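PDB 5DXI: trehalose-6-phosphate phosphatase, which is a phosphatase of the haloacid dehalogenase (HAD) superfamily, here holding a magnesium ion and a beryllium trifluoride ion in one pocket and a glycan beside them. Local coordinates for residues A[38-43]-A[144-149]; A[46-51]-A[289-294]; A[88-93]-A[189-194]; A[118-123]-A[161-166]; A[267-272]-A[282-287]. One frame throughout, in Å; residues are numbered along the deposited sequence.

Interaction 1: residues A[38-43]-A[144-149]. With GLC (alpha-D-glucopyranose), chain C.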
# COMPACT_ATOMS: atom_id res chain seq x y z
N GLN A 38 16.51 7.10 -5.11
CA GLN A 38 17.66 6.66 -4.34
C GLN A 38 17.53 7.06 -2.85
O GLN A 38 17.80 6.27 -1.94
CB GLN A 38 18.92 7.26 -4.96
CG GLN A 38 19.21 6.79 -6.41
CD GLN A 38 18.39 7.55 -7.49
OE1 GLN A 38 17.61 8.46 -7.19
NE2 GLN A 38 18.57 7.15 -8.74
N ASP A 39 17.13 8.30 -2.63
CA ASP A 39 17.03 8.87 -1.29
C ASP A 39 15.57 8.94 -0.88
O ASP A 39 14.80 9.70 -1.47
CB ASP A 39 17.70 10.25 -1.27
CG ASP A 39 17.61 10.94 0.08
OD1 ASP A 39 17.03 10.39 1.04
OD2 ASP A 39 18.17 12.06 0.19
N PRO A 40 15.16 8.14 0.13
CA PRO A 40 13.75 8.10 0.52
C PRO A 40 13.21 9.46 0.93
O PRO A 40 12.02 9.72 0.71
CB PRO A 40 13.73 7.11 1.70
CG PRO A 40 14.92 6.22 1.45
CD PRO A 40 15.97 7.14 0.86
N ALA A 41 14.07 10.33 1.47
CA ALA A 41 13.62 11.65 1.91
C ALA A 41 13.23 12.54 0.74
O ALA A 41 12.54 13.55 0.92
CB ALA A 41 14.70 12.33 2.76
N ALA A 42 13.68 12.17 -0.45
CA ALA A 42 13.43 12.93 -1.67
C ALA A 42 12.14 12.52 -2.38
O ALA A 42 11.80 13.09 -3.41
CB ALA A 42 14.60 12.78 -2.62
N ALA A 43 11.45 11.51 -1.85
CA ALA A 43 10.24 10.99 -2.48
C ALA A 43 9.04 11.88 -2.19
O ALA A 43 8.09 11.48 -1.53
CB ALA A 43 9.95 9.55 -2.00
N TYR A 144 19.18 -1.62 0.59
CA TYR A 144 20.43 -1.86 -0.14
C TYR A 144 20.41 -1.33 -1.58
O TYR A 144 21.19 -1.79 -2.42
CB TYR A 144 20.78 -3.36 -0.14
CG TYR A 144 19.76 -4.29 -0.75
CD1 TYR A 144 19.84 -4.66 -2.09
CD2 TYR A 144 18.72 -4.82 0.00
CE1 TYR A 144 18.92 -5.52 -2.66
CE2 TYR A 144 17.79 -5.70 -0.56
CZ TYR A 144 17.89 -6.04 -1.90
OH TYR A 144 16.98 -6.89 -2.48
N ARG A 145 19.54 -0.37 -1.85
CA ARG A 145 19.46 0.22 -3.19
C ARG A 145 20.80 0.87 -3.58
O ARG A 145 21.24 0.75 -4.72
CB ARG A 145 18.31 1.24 -3.26
CG ARG A 145 18.15 1.92 -4.61
CD ARG A 145 16.80 2.63 -4.71
NE ARG A 145 15.69 1.70 -4.49
CZ ARG A 145 15.23 0.84 -5.40
NH1 ARG A 145 15.79 0.78 -6.61
NH2 ARG A 145 14.22 0.02 -5.10
N ARG A 146 21.45 1.53 -2.63
CA ARG A 146 22.69 2.25 -2.90
C ARG A 146 23.93 1.36 -2.99
O ARG A 146 25.02 1.85 -3.30
CB ARG A 146 22.91 3.30 -1.81
CG ARG A 146 21.88 4.40 -1.78
CD ARG A 146 22.20 5.34 -0.63
NE ARG A 146 21.38 6.55 -0.61
CZ ARG A 146 21.01 7.17 0.52
NH1 ARG A 146 21.37 6.67 1.69
NH2 ARG A 146 20.28 8.28 0.47
N ALA A 147 23.78 0.07 -2.70
CA ALA A 147 24.90 -0.86 -2.77
C ALA A 147 25.13 -1.34 -4.19
O ALA A 147 24.31 -1.10 -5.08
CB ALA A 147 24.68 -2.04 -1.84
N ASP A 148 26.27 -2.00 -4.42
CA ASP A 148 26.49 -2.68 -5.69
C ASP A 148 25.42 -3.76 -5.86
O ASP A 148 25.20 -4.57 -4.95
CB ASP A 148 27.88 -3.31 -5.75
CG ASP A 148 28.05 -4.23 -6.94
OD1 ASP A 148 28.21 -3.71 -8.06
OD2 ASP A 148 28.00 -5.47 -6.76
N PRO A 149 24.76 -3.79 -7.03
CA PRO A 149 23.64 -4.68 -7.31
C PRO A 149 23.91 -6.13 -6.93
O PRO A 149 23.10 -6.74 -6.23
CB PRO A 149 23.46 -4.54 -8.82
CG PRO A 149 23.90 -3.16 -9.11
CD PRO A 149 25.03 -2.88 -8.16
C1 GLC C . 10.94 2.50 -0.99
C2 GLC C . 11.94 1.57 -1.64
C3 GLC C . 13.35 2.14 -1.50
C4 GLC C . 13.42 3.53 -2.12
C5 GLC C . 12.37 4.42 -1.45
C6 GLC C . 12.29 5.81 -2.07
O2 GLC C . 11.91 0.28 -1.05
O3 GLC C . 14.27 1.24 -2.13
O4 GLC C . 14.71 4.11 -1.91
O5 GLC C . 11.08 3.81 -1.56
O6 GLC C . 11.74 5.68 -3.39
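O3 of the bound alpha-D-glucopyranose is gripped by two N-H groups of Arg145, whose CD also packs 4.1 Å from CA of Gln38. Arg145 NE makes the shorter bond to O3, 2.8 Å and nearly straight at 163°, while Arg145 NH2 adds a weak one of 3.2 Å. O3 sits at the guanidinium edge and in its plane, where the two donors of one flat group can converge. The arginine runs extended as far as CD and then bends at chi3 (-57°), which sets NE toward the sugar. Pro40 supplies apolar contact instead, its CA 3.8 Å from C6 of the glucose. Arg146 serves the outer side: its long chain, extended from CG to NE, carries NH2 to 3.7 Å from CB of Asp39. The two side chains lie side by side with their charged planes 62° apart, and their salt bridge is long, OD1 of Asp39 standing 3.9 Å from NH2 of Arg146. That carboxylate also accepts from Ala41 N in an Asx turn that leads into the short 3-10 segment 40-42. Val37 O, Lys179 O and Asn181 ND2 also bond to the sugar, in a glycan pocket between the HAD core and its cap.

Interaction 2: residues A[46-51]-A[289-294]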
# COMPACT_ATOMS: atom_id res chain seq x y z
N SER A 46 4.39 15.45 -5.86
CA SER A 46 4.37 16.41 -6.95
C SER A 46 3.16 17.30 -6.80
O SER A 46 2.19 16.93 -6.14
CB SER A 46 4.34 15.70 -8.32
OG SER A 46 3.10 15.02 -8.53
N ASP A 47 3.20 18.47 -7.44
CA ASP A 47 2.03 19.36 -7.46
C ASP A 47 0.83 18.67 -8.14
O ASP A 47 -0.32 18.83 -7.72
CB ASP A 47 2.37 20.69 -8.17
CG ASP A 47 1.17 21.61 -8.28
OD1 ASP A 47 0.53 21.89 -7.25
OD2 ASP A 47 0.86 22.04 -9.41
N LYS A 48 1.10 17.91 -9.20
CA LYS A 48 0.02 17.18 -9.89
C LYS A 48 -0.71 16.25 -8.92
O LYS A 48 -1.95 16.22 -8.87
CB LYS A 48 0.56 16.39 -11.07
CG LYS A 48 -0.55 15.67 -11.85
CD LYS A 48 -0.01 15.01 -13.09
CE LYS A 48 -1.14 14.60 -14.04
NZ LYS A 48 -0.61 13.88 -15.23
N LEU A 49 0.05 15.50 -8.13
CA LEU A 49 -0.54 14.63 -7.11
C LEU A 49 -1.37 15.45 -6.12
O LEU A 49 -2.50 15.10 -5.77
CB LEU A 49 0.55 13.84 -6.38
CG LEU A 49 0.11 13.07 -5.12
CD1 LEU A 49 -0.98 12.03 -5.43
CD2 LEU A 49 1.31 12.39 -4.47
N ASN A 50 -0.79 16.56 -5.65
CA ASN A 50 -1.50 17.41 -4.71
C ASN A 50 -2.80 17.93 -5.28
O ASN A 50 -3.80 17.99 -4.59
CB ASN A 50 -0.62 18.56 -4.23
CG ASN A 50 0.47 18.09 -3.30
OD1 ASN A 50 0.32 17.05 -2.66
ND2 ASN A 50 1.56 18.85 -3.22
N ARG A 51 -2.79 18.28 -6.56
CA ARG A 51 -4.01 18.81 -7.18
C ARG A 51 -5.06 17.71 -7.31
O ARG A 51 -6.25 17.91 -7.03
CB ARG A 51 -3.71 19.42 -8.55
CG ARG A 51 -4.89 20.18 -9.18
CD ARG A 51 -4.43 21.04 -10.37
NE ARG A 51 -3.11 20.63 -10.88
CZ ARG A 51 -2.91 20.04 -12.06
NH1 ARG A 51 -3.94 19.79 -12.86
NH2 ARG A 51 -1.68 19.70 -12.44
N GLN A 289 1.58 7.10 -15.16
CA GLN A 289 0.29 6.66 -15.65
C GLN A 289 -0.74 6.63 -14.53
O GLN A 289 -1.92 6.88 -14.76
CB GLN A 289 0.39 5.28 -16.32
CG GLN A 289 1.14 5.32 -17.65
CD GLN A 289 2.64 5.25 -17.49
OE1 GLN A 289 3.16 4.54 -16.63
NE2 GLN A 289 3.37 6.00 -18.32
N VAL A 290 -0.28 6.39 -13.30
CA VAL A 290 -1.19 6.47 -12.15
C VAL A 290 -1.79 7.87 -12.05
O VAL A 290 -3.00 8.03 -11.90
CB VAL A 290 -0.47 6.12 -10.82
CG1 VAL A 290 -1.42 6.32 -9.63
CG2 VAL A 290 0.06 4.67 -10.83
N LEU A 291 -0.95 8.89 -12.14
CA LEU A 291 -1.46 10.25 -12.01
C LEU A 291 -2.34 10.65 -13.20
O LEU A 291 -3.33 11.37 -13.04
CB LEU A 291 -0.30 11.25 -11.85
CG LEU A 291 0.62 10.95 -10.67
CD1 LEU A 291 1.60 12.11 -10.39
CD2 LEU A 291 -0.17 10.58 -9.43
N GLU A 292 -2.00 10.15 -14.40
CA GLU A 292 -2.85 10.37 -15.57
C GLU A 292 -4.24 9.84 -15.29
O GLU A 292 -5.24 10.54 -15.49
CB GLU A 292 -2.28 9.68 -16.81
CG GLU A 292 -0.95 10.23 -17.31
CD GLU A 292 -0.36 9.40 -18.44
OE1 GLU A 292 -0.97 8.37 -18.83
OE2 GLU A 292 0.73 9.77 -18.93
N THR A 293 -4.30 8.61 -14.78
CA THR A 293 -5.56 7.95 -14.49
C THR A 293 -6.32 8.67 -13.38
O THR A 293 -7.54 8.88 -13.48
CB THR A 293 -5.35 6.46 -14.09
OG1 THR A 293 -4.65 5.78 -15.13
CG2 THR A 293 -6.68 5.78 -13.86
N LEU A 294 -5.63 9.02 -12.30
CA LEU A 294 -6.30 9.73 -11.21
C LEU A 294 -6.73 11.13 -11.69
O LEU A 294 -7.83 11.62 -11.36
CB LEU A 294 -5.40 9.81 -9.97
CG LEU A 294 -5.03 8.45 -9.36
CD1 LEU A 294 -4.16 8.60 -8.13
CD2 LEU A 294 -6.28 7.64 -9.02
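Lys48 lays the aliphatic part of its chain obliquely over Leu291, with its CD 4.0 Å from CB of the leucine. The contact joins two of the helices that flank the central sheet of the HAD core, a Rossmann-like fold; the axes of segments 47-51 and 289-294 approach to 10.2 Å and make an angle of 31°, running in roughly the same direction. A lysine suits this partly exposed edge, because its methylenes cover a leucine while its amino group can stay near the surface. The chain is anti at every torsion beyond CG, and NZ ends 4.1 Å from Glu292 N. No salt bridge forms between the two side chains: the acid turns instead to Arg10, which pairs with Glu292 OE1. Deeper in, Leu49 and Leu291 meet loosely, CD1 to CD2 at 4.3 Å, and Ile52, one turn on, also touches Leu291. Ser46 works in two directions. Its hydroxyl lies between the backbone N and the carbonyl carbon (chi1 68°) and caps the helix by accepting from Leu49 N. On the side turned to the other helix, the same OG touches the methyl CD1 of Leu291 at 3.8 Å.

Interaction 3: residues A[88-93]-A[189-194]. With BEF (beryllium trifluoride ion), chain F.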
# COMPACT_ATOMS: atom_id res chain seq x y z
N ALA A 88 0.32 3.72 8.33
CA ALA A 88 1.77 3.72 8.35
C ALA A 88 2.32 2.34 8.72
O ALA A 88 1.63 1.54 9.36
CB ALA A 88 2.29 4.81 9.37
N GLU A 89 3.56 2.09 8.29
CA GLU A 89 4.34 0.89 8.62
C GLU A 89 3.63 -0.43 8.27
O GLU A 89 3.61 -1.36 9.08
CB GLU A 89 4.73 0.89 10.12
CG GLU A 89 5.43 2.18 10.54
CD GLU A 89 6.24 2.10 11.85
OE1 GLU A 89 6.62 1.00 12.29
OE2 GLU A 89 6.53 3.17 12.40
N HIS A 90 3.09 -0.48 7.06
CA HIS A 90 2.50 -1.69 6.50
C HIS A 90 1.38 -2.21 7.40
O HIS A 90 1.33 -3.40 7.67
CB HIS A 90 3.55 -2.79 6.29
CG HIS A 90 4.74 -2.36 5.47
ND1 HIS A 90 4.72 -2.31 4.09
CD2 HIS A 90 5.98 -1.97 5.84
CE1 HIS A 90 5.90 -1.91 3.65
NE2 HIS A 90 6.68 -1.70 4.69
N GLY A 91 0.50 -1.33 7.87
CA GLY A 91 -0.66 -1.75 8.64
C GLY A 91 -0.58 -1.61 10.15
O GLY A 91 -1.51 -2.00 10.86
N CYS A 92 0.52 -1.06 10.67
CA CYS A 92 0.66 -0.93 12.11
C CYS A 92 -0.13 0.24 12.69
O CYS A 92 -0.56 0.20 13.85
CB CYS A 92 2.13 -0.80 12.50
SG CYS A 92 3.07 -2.32 12.15
N PHE A 93 -0.34 1.28 11.88
CA PHE A 93 -0.99 2.51 12.37
C PHE A 93 -2.06 2.99 11.41
O PHE A 93 -1.92 2.82 10.21
CB PHE A 93 0.03 3.64 12.59
CG PHE A 93 1.10 3.32 13.58
CD1 PHE A 93 2.26 2.66 13.19
CD2 PHE A 93 0.96 3.66 14.91
CE1 PHE A 93 3.24 2.36 14.11
CE2 PHE A 93 1.94 3.36 15.84
CZ PHE A 93 3.09 2.72 15.44
N VAL A 189 -0.54 -7.81 11.60
CA VAL A 189 -0.88 -6.50 11.04
C VAL A 189 -0.32 -6.43 9.61
O VAL A 189 0.80 -6.89 9.37
CB VAL A 189 -0.33 -5.32 11.88
CG1 VAL A 189 -1.10 -5.16 13.20
CG2 VAL A 189 1.17 -5.46 12.12
N ASN A 190 -1.10 -5.90 8.67
CA ASN A 190 -0.66 -5.75 7.28
C ASN A 190 -1.65 -4.88 6.50
O ASN A 190 -2.73 -4.57 7.00
CB ASN A 190 -0.52 -7.11 6.60
CG ASN A 190 -1.82 -7.91 6.62
OD1 ASN A 190 -2.74 -7.65 5.85
ND2 ASN A 190 -1.87 -8.92 7.50
N LYS A 191 -1.27 -4.50 5.28
CA LYS A 191 -2.09 -3.59 4.48
C LYS A 191 -3.45 -4.22 4.13
O LYS A 191 -4.42 -3.51 3.90
CB LYS A 191 -1.35 -3.16 3.21
CG LYS A 191 -0.11 -2.27 3.43
CD LYS A 191 0.30 -1.57 2.13
CE LYS A 191 1.47 -0.57 2.33
NZ LYS A 191 1.81 0.09 1.01
N GLY A 192 -3.51 -5.55 4.08
CA GLY A 192 -4.76 -6.25 3.82
C GLY A 192 -5.78 -6.05 4.94
O GLY A 192 -6.98 -5.91 4.66
N GLU A 193 -5.32 -6.03 6.19
CA GLU A 193 -6.19 -5.75 7.33
C GLU A 193 -6.77 -4.35 7.25
O GLU A 193 -7.96 -4.13 7.54
CB GLU A 193 -5.41 -5.86 8.65
CG GLU A 193 -5.42 -7.21 9.28
CD GLU A 193 -6.82 -7.74 9.50
OE1 GLU A 193 -7.65 -7.05 10.16
OE2 GLU A 193 -7.09 -8.83 8.98
N ILE A 194 -5.92 -3.40 6.88
CA ILE A 194 -6.33 -2.01 6.74
C ILE A 194 -7.45 -1.90 5.71
O ILE A 194 -8.47 -1.24 5.94
CB ILE A 194 -5.14 -1.09 6.31
CG1 ILE A 194 -3.97 -1.21 7.28
CG2 ILE A 194 -5.57 0.37 6.21
CD1 ILE A 194 -4.30 -0.76 8.70
BE BEF F . 3.63 2.21 -0.45
F1 BEF F . 4.28 1.20 0.85
F2 BEF F . 5.25 2.29 -1.16
F3 BEF F . 3.96 3.75 0.36
O HOH W 1 -3.15 -4.22 10.32
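Lys191, which binds the beryllium trifluoride ion, passes beside His90 of the glycan pocket, CE of the lysine 4.1 Å from ND1 of the imidazole. Lys191 NZ donates to F1 of the ion over 2.7 Å, a placement consistent with the lysine of HAD motif III. The same NZ pairs with Asp237 and donates to Ile67 O, so three acceptors fix its position. Fully extended beyond CG, the chain has the length to bring NZ from the start of helix 191-199 into the pocket. His90 is held by Thr236, hydrogen-bonded to ND1, while NE2 has weak bonds to Glu183 and to O4 of a bound glucose.

Behind these two, backbone meets backbone. His90 O receives a CA-H...O contact from Asn190 CA at 3.1 Å. Gly91 has positive phi and comes so close to the Asn190 backbone that a CB would collide with it; Ile194 CG1 packs on Gly91 CA at 3.6 Å. A water links the segments, donating to Gly91 O and accepting from Asn190 N. Further out, Cys92 SG rests on Val189 CG2 at 3.7 Å, and Cys92 with Phe93 forms a classic beta bulge against Ala88. The helix carrying the lysine is N-capped by Asn190, whose OD1 takes Glu193 N at 3.1 Å from above the carbonyl plane, with a weak second bond from Gly192 N.

Interaction 4: residues A[118-123]-A[161-166]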
# COMPACT_ATOMS: atom_id res chain seq x y z
N ASP A 118 17.36 -6.34 14.26
CA ASP A 118 18.33 -5.26 14.20
C ASP A 118 19.76 -5.82 14.16
O ASP A 118 20.56 -5.42 13.32
CB ASP A 118 18.16 -4.33 15.40
CG ASP A 118 18.81 -2.97 15.21
OD1 ASP A 118 19.24 -2.64 14.08
OD2 ASP A 118 18.88 -2.22 16.19
N ASP A 119 20.06 -6.73 15.09
CA ASP A 119 21.36 -7.39 15.15
C ASP A 119 21.70 -8.08 13.83
O ASP A 119 22.83 -8.01 13.35
CB ASP A 119 21.39 -8.41 16.29
CG ASP A 119 21.49 -7.74 17.65
OD1 ASP A 119 21.69 -6.51 17.70
OD2 ASP A 119 21.36 -8.45 18.67
N ILE A 120 20.72 -8.75 13.25
CA ILE A 120 20.95 -9.46 12.01
C ILE A 120 21.21 -8.45 10.87
O ILE A 120 22.11 -8.65 10.06
CB ILE A 120 19.77 -10.40 11.68
CG1 ILE A 120 19.72 -11.53 12.71
CG2 ILE A 120 19.89 -10.95 10.26
CD1 ILE A 120 18.47 -12.39 12.65
N PHE A 121 20.43 -7.37 10.85
CA PHE A 121 20.59 -6.31 9.85
C PHE A 121 21.95 -5.63 9.98
O PHE A 121 22.56 -5.26 8.98
CB PHE A 121 19.47 -5.26 9.97
CG PHE A 121 18.17 -5.66 9.29
CD1 PHE A 121 18.14 -6.71 8.38
CD2 PHE A 121 16.99 -4.97 9.55
CE1 PHE A 121 16.95 -7.08 7.75
CE2 PHE A 121 15.79 -5.33 8.92
CZ PHE A 121 15.77 -6.38 8.02
N LYS A 122 22.43 -5.46 11.21
CA LYS A 122 23.74 -4.83 11.42
C LYS A 122 24.86 -5.67 10.80
O LYS A 122 25.80 -5.12 10.21
CB LYS A 122 24.00 -4.61 12.91
CG LYS A 122 23.29 -3.39 13.47
CD LYS A 122 23.54 -3.25 14.96
CE LYS A 122 23.06 -1.90 15.48
NZ LYS A 122 22.97 -1.88 16.96
N TYR A 123 24.76 -6.99 10.92
CA TYR A 123 25.72 -7.89 10.30
C TYR A 123 25.75 -7.77 8.78
O TYR A 123 26.83 -7.69 8.18
CB TYR A 123 25.41 -9.34 10.70
CG TYR A 123 26.24 -10.39 9.98
CD1 TYR A 123 27.49 -10.76 10.46
CD2 TYR A 123 25.76 -11.03 8.85
CE1 TYR A 123 28.25 -11.72 9.82
CE2 TYR A 123 26.51 -12.00 8.19
CZ TYR A 123 27.75 -12.34 8.68
OH TYR A 123 28.50 -13.30 8.04
N LYS A 161 17.08 -15.57 4.10
CA LYS A 161 17.16 -16.95 4.57
C LYS A 161 17.34 -17.03 6.08
O LYS A 161 16.63 -17.79 6.75
CB LYS A 161 18.31 -17.67 3.85
CG LYS A 161 18.53 -19.12 4.24
CD LYS A 161 17.33 -20.00 3.90
CE LYS A 161 17.64 -21.47 4.13
NZ LYS A 161 16.42 -22.31 4.00
N GLU A 162 18.27 -16.24 6.60
CA GLU A 162 18.61 -16.30 8.01
C GLU A 162 17.49 -15.81 8.90
O GLU A 162 17.21 -16.41 9.94
CB GLU A 162 19.87 -15.48 8.29
CG GLU A 162 20.15 -15.31 9.77
CD GLU A 162 21.52 -14.74 10.06
OE1 GLU A 162 22.32 -14.60 9.11
OE2 GLU A 162 21.79 -14.43 11.24
N LEU A 163 16.84 -14.71 8.51
CA LEU A 163 15.71 -14.18 9.26
C LEU A 163 14.60 -15.22 9.31
O LEU A 163 14.01 -15.46 10.37
CB LEU A 163 15.20 -12.89 8.63
CG LEU A 163 16.09 -11.67 8.81
CD1 LEU A 163 15.67 -10.55 7.88
CD2 LEU A 163 16.02 -11.21 10.26
N ASN A 164 14.36 -15.85 8.17
CA ASN A 164 13.29 -16.82 8.02
C ASN A 164 13.56 -18.13 8.77
O ASN A 164 12.63 -18.87 9.09
CB ASN A 164 13.05 -17.12 6.53
CG ASN A 164 12.11 -16.13 5.87
OD1 ASN A 164 11.16 -15.66 6.49
ND2 ASN A 164 12.37 -15.82 4.61
N ASP A 165 14.83 -18.42 9.04
CA ASP A 165 15.19 -19.63 9.77
C ASP A 165 15.29 -19.41 11.27
O ASP A 165 15.25 -20.36 12.04
CB ASP A 165 16.51 -20.19 9.25
CG ASP A 165 16.38 -20.87 7.90
OD1 ASP A 165 15.30 -21.46 7.62
OD2 ASP A 165 17.35 -20.81 7.12
N THR A 166 15.40 -18.15 11.68
CA THR A 166 15.54 -17.82 13.10
C THR A 166 14.34 -17.04 13.63
O THR A 166 13.39 -17.62 14.17
CB THR A 166 16.83 -17.02 13.37
OG1 THR A 166 16.86 -15.85 12.55
CG2 THR A 166 18.05 -17.87 13.05
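Ile120 and Leu163 slide past each other in opposite directions, bringing CD1 of the isoleucine to 3.6 Å from CD2 of the leucine. Ile120 holds CG1 anti to its carbonyl carbon (chi1 -67°) and CG2 anti to its backbone N; CG2 also rests on Leu163 CD2, at 3.9 Å. A beta-branched residue thus spreads a broad surface over the leucine. Leu163 divides its two methyls between partners, for CD1 meets CE1 of Phe121 at 3.7 Å, with the two side chains crossing at about a right angle. Segments 118-123 and 161-165 run nearly antiparallel, at 161°, on helices that lie side by side on the four-stranded antiparallel sheet of the cap in a two-layer alpha/beta arrangement. Phe121 and Leu163 look into that sheet, both touching Ile182, and Phe121 also meets the ring of Trp142. On the outer side Glu162, extended beyond CG, reaches Ile120 tip to tip, its OE2 3.9 Å from CG1; its other oxygen, OE1, is hydrogen-bonded to Tyr124. Thr166 closes the row where helix 149-165 ends. Its chi1 of 56° turns OG1 back along the helix to donate to Glu162 O over 2.7 Å, and OG1 itself lies 3.8 Å from Ile120 CD1.

Interaction 5: residues A[267-272]-A[282-287]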
# COMPACT_ATOMS: atom_id res chain seq x y z
N TYR A 267 -11.45 -2.47 -7.97
CA TYR A 267 -10.34 -2.40 -8.92
C TYR A 267 -8.96 -2.43 -8.23
O TYR A 267 -8.39 -1.38 -7.90
CB TYR A 267 -10.46 -1.15 -9.80
CG TYR A 267 -11.76 -1.06 -10.59
CD1 TYR A 267 -11.90 -1.71 -11.81
CD2 TYR A 267 -12.83 -0.30 -10.12
CE1 TYR A 267 -13.08 -1.63 -12.54
CE2 TYR A 267 -14.00 -0.21 -10.83
CZ TYR A 267 -14.13 -0.87 -12.04
OH TYR A 267 -15.30 -0.76 -12.74
N PRO A 268 -8.44 -3.64 -7.98
CA PRO A 268 -7.05 -3.73 -7.52
C PRO A 268 -6.09 -3.67 -8.70
O PRO A 268 -6.17 -4.51 -9.61
CB PRO A 268 -6.99 -5.08 -6.81
CG PRO A 268 -8.09 -5.89 -7.44
CD PRO A 268 -9.11 -4.95 -8.02
N VAL A 269 -5.19 -2.70 -8.68
CA VAL A 269 -4.37 -2.39 -9.84
C VAL A 269 -2.90 -2.32 -9.46
O VAL A 269 -2.51 -1.52 -8.60
CB VAL A 269 -4.80 -1.05 -10.48
CG1 VAL A 269 -4.00 -0.79 -11.75
CG2 VAL A 269 -6.30 -1.05 -10.78
N ALA A 270 -2.07 -3.15 -10.08
CA ALA A 270 -0.64 -3.12 -9.80
C ALA A 270 0.06 -2.02 -10.58
O ALA A 270 -0.32 -1.71 -11.71
CB ALA A 270 0.01 -4.48 -10.11
N VAL A 271 1.08 -1.43 -9.96
CA VAL A 271 1.94 -0.51 -10.68
C VAL A 271 3.22 -1.25 -11.02
O VAL A 271 3.98 -1.66 -10.13
CB VAL A 271 2.24 0.76 -9.87
CG1 VAL A 271 3.09 1.69 -10.69
CG2 VAL A 271 0.93 1.44 -9.48
N GLY A 272 3.45 -1.43 -12.32
CA GLY A 272 4.59 -2.18 -12.80
C GLY A 272 4.36 -2.65 -14.23
O GLY A 272 3.34 -2.35 -14.84
N ALA A 282 -5.33 -5.73 -13.12
CA ALA A 282 -4.73 -4.97 -14.21
C ALA A 282 -3.49 -4.23 -13.72
O ALA A 282 -3.24 -4.12 -12.51
CB ALA A 282 -5.75 -3.99 -14.79
N HIS A 283 -2.71 -3.69 -14.65
CA HIS A 283 -1.55 -2.90 -14.26
C HIS A 283 -1.48 -1.53 -14.93
O HIS A 283 -2.12 -1.29 -15.96
CB HIS A 283 -0.27 -3.66 -14.57
CG HIS A 283 0.02 -3.70 -16.03
ND1 HIS A 283 -0.57 -4.61 -16.88
CD2 HIS A 283 0.74 -2.86 -16.82
CE1 HIS A 283 -0.19 -4.38 -18.12
NE2 HIS A 283 0.60 -3.32 -18.11
N LEU A 284 -0.68 -0.65 -14.31
CA LEU A 284 -0.23 0.61 -14.91
C LEU A 284 1.28 0.59 -14.76
O LEU A 284 1.78 0.18 -13.72
CB LEU A 284 -0.81 1.83 -14.20
CG LEU A 284 -2.30 2.12 -14.39
CD1 LEU A 284 -2.77 3.20 -13.42
CD2 LEU A 284 -2.61 2.50 -15.84
N ASN A 285 2.00 1.03 -15.79
CA ASN A 285 3.43 0.86 -15.83
C ASN A 285 4.15 1.61 -14.71
O ASN A 285 5.07 1.07 -14.09
CB ASN A 285 3.99 1.31 -17.19
CG ASN A 285 3.66 0.35 -18.30
OD1 ASN A 285 3.36 -0.82 -18.05
ND2 ASN A 285 3.69 0.84 -19.53
N GLU A 286 3.74 2.84 -14.46
CA GLU A 286 4.50 3.73 -13.56
C GLU A 286 3.65 4.75 -12.87
O GLU A 286 2.52 4.97 -13.29
CB GLU A 286 5.57 4.48 -14.36
CG GLU A 286 6.76 3.66 -14.71
CD GLU A 286 7.33 4.07 -16.03
OE1 GLU A 286 6.63 4.80 -16.78
OE2 GLU A 286 8.46 3.66 -16.34
N PRO A 287 4.20 5.43 -11.84
CA PRO A 287 3.44 6.51 -11.20
C PRO A 287 2.89 7.54 -12.20
O PRO A 287 1.78 8.05 -12.01
CB PRO A 287 4.46 7.15 -10.25
CG PRO A 287 5.33 5.98 -9.84
CD PRO A 287 5.46 5.14 -11.10
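Ala270 and His283 pair in parallel register, and the backbone bonds on both sides of this bridge carry the contact. Ala270 N donates to Ala282 O over 2.9 Å, and Leu284 N returns a bond to Ala270 O at 2.8 Å. Beyond them Gly272 N reaches Leu284 O at 2.7 Å, continuing the pairing past the end of the strand. The intervening residues bond the other way: Val269 and Val271 join Cys230 and Gly232 on strand 227-232.

Weaker CA-H...O contacts run among these bonds, as from His283 CA to Ala270 O at 3.1 Å and from Val271 CA to Leu284 O at the same distance.

Apolar packing fills one face. Val269 CG1 lies 4.3 Å from Leu284 CG, and Val271 CG1, anti to its backbone N (chi1 -178°), meets Pro287 CD at 4.2 Å. Branched side chains suit this face, where Val290 of helix 287-298 covers Val271 and Leu284. The opposite face has Ala270, a small residue that touches Phe241 of helix 235-253, and His283, whose CD2 approaches Gly272 O obliquely at 3.3 Å while ND1 is hydrogen-bonded to Thr5.

Strand 282-284 is the outermost at this end of the mixed sheet, and its parallel pairing with strand 266-271 extends the Rossmann-like core of the HAD fold.

Overall arrangement
Interactions 2 and 5 touch and lie in adjoining layers of the HAD core: strand 282-284 runs into helix 287-298, whose Val290 packs on Val271; the centres of the two contacts are 14 Å apart. Interaction 3 lies near the middle of the chain, beside the beryllium trifluoride and magnesium ions. Interaction 4 sits within the cap, 38 Å from interaction 2 between centres and on the opposite side of the molecule. Interaction 1, at the surface, joins a core loop to a cap loop over the glycan. In sequence, interaction 4 is nested inside the loop closed by interaction 3, and 3 and 5 inside that of 2. The cap is thus an insertion; the ion pocket is built from core residues, while the glycan pocket draws on core and cap.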